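Local atomic coordinates of major pilin backbone protein T-antigen, T13 (Streptococcus pyogenes, PDB entry 6BBT), a protein that probably forms the repeating shaft of the streptococcal pilus as its major backbone subunit, and serves as the T13 antigen of serotyping. Residues V194-D199 / K203-G208; Q201-D204 / E210-F213. All blocks are in the same frame, centred on the assembly; numbering follows the deposited sequence.

How the interactions relate
Followed from the N terminus, the chain runs out along strand 193-198, turns sharply and returns along strand 201-206. Interaction 1 closes this hairpin by joining 194-199 to 203-208. After a short loop the chain enters strand 211-215, which belongs to a different sheet, and interaction 2 closes that second connection by setting Tyr-211 against 201-204. The two spans overlap rather than nest: interaction 2 begins inside interaction 1 and ends beyond it, and both use Lys-203 and Asp-204. A probable, short hydrogen bond between Gln-198 OE1 and Tyr-211 OH joins the two contacts directly, linking the hairpin to the four-stranded sheet that contains 211-215.

Interaction 1: residues V194-D199 / K203-G208; sequences VKIIQD and KDVVIG
Val-194 and Val-205 face each other as a hydrogen-bonded pair in an antiparallel beta hairpin, the N-H of each reaching the carbonyl of the other. Val-205 N lies 2.8 Å from Val-194 O. Two residues further along, Ile-196 and Lys-203 form the next such pair, with Lys-203 N only 2.7 Å from Ile-196 O. The return bond, from Ile-196 N, approaches Lys-203 O from above the carbonyl plane, 35° out of it, and the same oxygen also receives a CA-H...O contact from Lys-195.

Beta-branched residues suit the extended backbone and make one face apolar towards Val-194, Ile-196 and Val-205. On it Ile-196 CG2 meets Val-205 CG2 at 3.6 Å, while Val-194 CG2 lies 4.0 Å from Ile-207 CD1, just past the end of the strand. Leu-226, Pro-227 and Ile-221 of strand 220-227 pack against Val-194 and Ile-196, and Tyr-211 covers Ile-196 and Val-205. Lys-203 sits on this face too, towards the turn, where a water donates to Gln-198 O and weakly accepts from Lys-203 NZ.

The other face carries the salt bridge. Lys-195 and Asp-204, a non-hydrogen-bonded pair, run side by side in the same direction. A bend in the lysine chain at chi2 (-72°) brings its end over to the neighbouring strand, where Lys-195 NZ lies 2.8 Å from Asp-204 OD1. A second water donates to Asp-204 OD2 at 2.7 Å, and Asp-204 OD1 accepts the lysine on its syn lone pair, the side facing OD2.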
loop_
_atom_site.group_PDB
_atom_site.type_symbol
_atom_site.label_atom_id
_atom_site.label_comp_id
_atom_site.label_asym_id
_atom_site.label_seq_id
_atom_site.Cartn_x
_atom_site.Cartn_y
_atom_site.Cartn_z
ATOM N N VAL A 194 1.029 1.985 15.884
ATOM C CA VAL A 194 -0.172 2.603 15.369
ATOM C C VAL A 194 -0.633 3.581 16.461
ATOM O O VAL A 194 -0.626 3.265 17.661
ATOM C CB VAL A 194 -1.271 1.532 15.096
ATOM C CG1 VAL A 194 -2.590 2.165 14.649
ATOM C CG2 VAL A 194 -0.802 0.540 14.017
ATOM N N LYS A 195 -1.058 4.763 16.035
ATOM C CA LYS A 195 -1.485 5.794 16.972
ATOM C C LYS A 195 -2.870 5.509 17.557
ATOM O O LYS A 195 -3.755 4.997 16.884
ATOM C CB LYS A 195 -1.496 7.152 16.285
ATOM C CG LYS A 195 -0.137 7.554 15.755
ATOM C CD LYS A 195 0.788 7.909 16.913
ATOM C CE LYS A 195 2.207 7.938 16.465
ATOM N NZ LYS A 195 3.019 8.471 17.590
ATOM N N ILE A 196 -3.031 5.832 18.833
ATOM C CA ILE A 196 -4.303 5.777 19.500
ATOM C C ILE A 196 -4.492 7.112 20.241
ATOM O O ILE A 196 -3.515 7.670 20.760
ATOM C CB ILE A 196 -4.389 4.577 20.457
ATOM C CG1 ILE A 196 -5.800 4.388 21.014
ATOM C CG2 ILE A 196 -3.404 4.662 21.612
ATOM C CD1 ILE A 196 -6.013 3.035 21.661
ATOM N N ILE A 197 -5.733 7.595 20.296
ATOM C CA ILE A 197 -6.063 8.786 21.084
ATOM C C ILE A 197 -6.883 8.331 22.261
ATOM O O ILE A 197 -7.948 7.742 22.098
ATOM C CB ILE A 197 -6.793 9.862 20.267
ATOM C CG1 ILE A 197 -5.907 10.271 19.090
ATOM C CG2 ILE A 197 -7.146 11.060 21.182
ATOM C CD1 ILE A 197 -6.600 11.080 18.023
ATOM N N GLN A 198 -6.368 8.608 23.451
ATOM C CA GLN A 198 -6.869 8.029 24.674
ATOM C C GLN A 198 -6.833 9.107 25.755
ATOM O O GLN A 198 -5.780 9.682 26.009
ATOM C CB GLN A 198 -5.956 6.854 25.026
ATOM C CG GLN A 198 -6.139 6.234 26.393
ATOM C CD GLN A 198 -5.288 4.974 26.581
ATOM O OE1 GLN A 198 -4.795 4.389 25.619
ATOM N NE2 GLN A 198 -5.126 4.553 27.817
ATOM N N ASP A 199 -7.991 9.383 26.348
ATOM C CA ASP A 199 -8.188 10.513 27.261
ATOM C C ASP A 199 -7.540 11.816 26.753
ATOM O O ASP A 199 -6.832 12.501 27.488
ATOM C CB ASP A 199 -7.668 10.156 28.654
ATOM C CG ASP A 199 -8.113 11.172 29.723
ATOM O OD1 ASP A 199 -9.286 11.612 29.693
ATOM O OD2 ASP A 199 -7.274 11.551 30.568
ATOM N N LYS A 203 -1.126 8.306 21.883
ATOM C CA LYS A 203 -0.215 7.267 22.354
ATOM C C LYS A 203 0.054 6.232 21.270
ATOM O O LYS A 203 -0.526 6.318 20.182
ATOM C CB LYS A 203 -0.826 6.593 23.568
ATOM C CG LYS A 203 -0.899 7.488 24.775
ATOM C CD LYS A 203 -1.234 6.659 25.994
ATOM C CE LYS A 203 -1.208 7.496 27.255
ATOM N NZ LYS A 203 -1.725 6.695 28.400
ATOM N N ASP A 204 0.931 5.260 21.571
ATOM C CA ASP A 204 1.362 4.240 20.590
ATOM C C ASP A 204 0.913 2.853 21.017
ATOM O O ASP A 204 1.184 2.418 22.156
ATOM C CB ASP A 204 2.883 4.216 20.439
ATOM C CG ASP A 204 3.434 5.399 19.710
ATOM O OD1 ASP A 204 2.781 5.930 18.799
ATOM O OD2 ASP A 204 4.568 5.797 20.029
ATOM N N VAL A 205 0.196 2.182 20.115
ATOM C CA VAL A 205 -0.124 0.779 20.249
ATOM C C VAL A 205 0.900 0.020 19.404
ATOM O O VAL A 205 1.074 0.321 18.234
ATOM C CB VAL A 205 -1.541 0.485 19.749
ATOM C CG1 VAL A 205 -1.854 -1.009 19.851
ATOM C CG2 VAL A 205 -2.542 1.301 20.547
ATOM N N VAL A 206 1.585 -0.947 19.996
ATOM C CA VAL A 206 2.541 -1.753 19.256
ATOM C C VAL A 206 1.803 -2.972 18.692
ATOM O O VAL A 206 1.129 -3.708 19.432
ATOM C CB VAL A 206 3.719 -2.216 20.142
ATOM C CG1 VAL A 206 4.711 -3.045 19.325
ATOM C CG2 VAL A 206 4.409 -1.017 20.775
ATOM N N ILE A 207 1.936 -3.183 17.386
ATOM C CA ILE A 207 1.333 -4.337 16.705
ATOM C C ILE A 207 1.900 -5.635 17.271
ATOM O O ILE A 207 3.090 -5.756 17.465
ATOM C CB ILE A 207 1.578 -4.290 15.190
ATOM C CG1 ILE A 207 0.746 -3.158 14.582
ATOM C CG2 ILE A 207 1.212 -5.618 14.528
ATOM C CD1 ILE A 207 1.058 -2.857 13.138
ATOM N N GLY A 208 1.007 -6.570 17.554
ATOM C CA GLY A 208 1.355 -7.937 17.971
ATOM C C GLY A 208 1.490 -8.168 19.446
ATOM O O GLY A 208 2.112 -9.156 19.847
HETATM O O HOH W 1 5.900 6.752 17.834
HETATM O O HOH W 2 -4.144 8.706 28.143
#

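Interaction 2: residues Q201-D204 / E210-F213; sequences QTKD and EYKF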
loop_
_atom_site.group_PDB
_atom_site.type_symbol
_atom_site.label_atom_id
_atom_site.label_comp_id
_atom_site.label_asym_id
_atom_site.label_seq_id
_atom_site.Cartn_x
_atom_site.Cartn_y
_atom_site.Cartn_z
ATOM N N GLN A 201 -4.959 12.160 24.794
ATOM C CA GLN A 201 -3.531 12.060 24.512
ATOM C C GLN A 201 -3.280 11.085 23.387
ATOM O O GLN A 201 -3.931 10.032 23.314
ATOM C CB GLN A 201 -2.753 11.548 25.729
ATOM C CG GLN A 201 -2.900 12.351 27.004
ATOM C CD GLN A 201 -2.407 11.565 28.215
ATOM O OE1 GLN A 201 -3.102 11.455 29.232
ATOM N NE2 GLN A 201 -1.217 10.985 28.095
ATOM N N THR A 202 -2.330 11.426 22.533
ATOM C CA THR A 202 -1.924 10.562 21.428
ATOM C C THR A 202 -0.859 9.605 21.974
ATOM O O THR A 202 0.152 10.049 22.507
ATOM C CB THR A 202 -1.408 11.385 20.244
ATOM O OG1 THR A 202 -2.508 12.095 19.640
ATOM C CG2 THR A 202 -0.785 10.487 19.190
ATOM N N LYS A 203 -1.126 8.306 21.883
ATOM C CA LYS A 203 -0.215 7.267 22.354
ATOM C C LYS A 203 0.054 6.232 21.270
ATOM O O LYS A 203 -0.526 6.318 20.182
ATOM C CB LYS A 203 -0.826 6.593 23.568
ATOM C CG LYS A 203 -0.899 7.488 24.775
ATOM C CD LYS A 203 -1.234 6.659 25.994
ATOM C CE LYS A 203 -1.208 7.496 27.255
ATOM N NZ LYS A 203 -1.725 6.695 28.400
ATOM N N ASP A 204 0.931 5.260 21.571
ATOM C CA ASP A 204 1.362 4.240 20.590
ATOM C C ASP A 204 0.913 2.853 21.017
ATOM O O ASP A 204 1.184 2.418 22.156
ATOM C CB ASP A 204 2.883 4.216 20.439
ATOM C CG ASP A 204 3.434 5.399 19.710
ATOM O OD1 ASP A 204 2.781 5.930 18.799
ATOM O OD2 ASP A 204 4.568 5.797 20.029
ATOM N N GLU A 210 -0.693 -7.267 23.470
ATOM C CA GLU A 210 -1.851 -6.764 24.164
ATOM C C GLU A 210 -1.651 -5.316 24.587
ATOM O O GLU A 210 -0.584 -4.961 25.093
ATOM C CB GLU A 210 -2.137 -7.626 25.390
ATOM C CG GLU A 210 -2.613 -9.014 25.018
ATOM C CD GLU A 210 -3.174 -9.793 26.193
ATOM O OE1 GLU A 210 -3.054 -9.354 27.363
ATOM O OE2 GLU A 210 -3.755 -10.861 25.934
ATOM N N TYR A 211 -2.674 -4.499 24.340
ATOM C CA TYR A 211 -2.730 -3.110 24.754
ATOM C C TYR A 211 -3.924 -2.969 25.696
ATOM O O TYR A 211 -5.068 -3.159 25.282
ATOM C CB TYR A 211 -2.878 -2.172 23.545
ATOM C CG TYR A 211 -2.812 -0.715 23.935
ATOM C CD1 TYR A 211 -3.946 -0.027 24.297
ATOM C CD2 TYR A 211 -1.592 -0.036 23.964
ATOM C CE1 TYR A 211 -3.888 1.303 24.698
ATOM C CE2 TYR A 211 -1.525 1.299 24.353
ATOM C CZ TYR A 211 -2.677 1.956 24.728
ATOM O OH TYR A 211 -2.619 3.268 25.108
ATOM N N LYS A 212 -3.659 -2.650 26.961
ATOM C CA LYS A 212 -4.706 -2.581 27.989
ATOM C C LYS A 212 -5.084 -1.137 28.242
ATOM O O LYS A 212 -4.220 -0.258 28.270
ATOM C CB LYS A 212 -4.259 -3.286 29.281
ATOM C CG LYS A 212 -4.359 -4.818 29.199
ATOM C CD LYS A 212 -3.757 -5.503 30.423
ATOM C CE LYS A 212 -3.709 -7.035 30.296
ATOM N NZ LYS A 212 -5.052 -7.641 30.028
ATOM N N PHE A 213 -6.380 -0.882 28.377
ATOM C CA PHE A 213 -6.897 0.446 28.692
ATOM C C PHE A 213 -8.240 0.316 29.413
ATOM O O PHE A 213 -8.819 -0.778 29.478
ATOM C CB PHE A 213 -7.048 1.287 27.415
ATOM C CG PHE A 213 -8.067 0.749 26.450
ATOM C CD1 PHE A 213 -7.713 -0.209 25.508
ATOM C CD2 PHE A 213 -9.393 1.187 26.491
ATOM C CE1 PHE A 213 -8.652 -0.719 24.630
ATOM C CE2 PHE A 213 -10.334 0.680 25.609
ATOM C CZ PHE A 213 -9.966 -0.274 24.682
#
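The ring of Tyr-211 reaches across to the backbone of Asp-204 and the side chain of Lys-203, and these few atoms make up the contact. Asp-204 O approaches the ring obliquely, 3.7 Å from Tyr-211 CE2, while Lys-203 CD passes 3.8 Å from Tyr-211 OH, the two side chains crossing at about a right angle. The backbones stay well apart, with Asp-204 CA and Tyr-211 CA 9.4 Å from each other, so a long aromatic residue suits the place. With CG anti to the backbone N (chi1 -175°), the ring extends from its strand far enough to span the distance. On the packed side, Phe-213 CD1 lies at the ring edge in its plane, Ile-196 also touches the ring, and the phenol probably makes a short hydrogen bond to Gln-198 OE1.

The opposite character appears at the solvent side, where Lys-203 meets the phenol through its aliphatic chain and remains partly exposed. Small and lacking backbone pairing, this is a contact of the Tyr-211 ring with a carbonyl and a lysine chain, joining strands of two different sheets, consistent with the beta-sandwich architecture of the transthyretin clan.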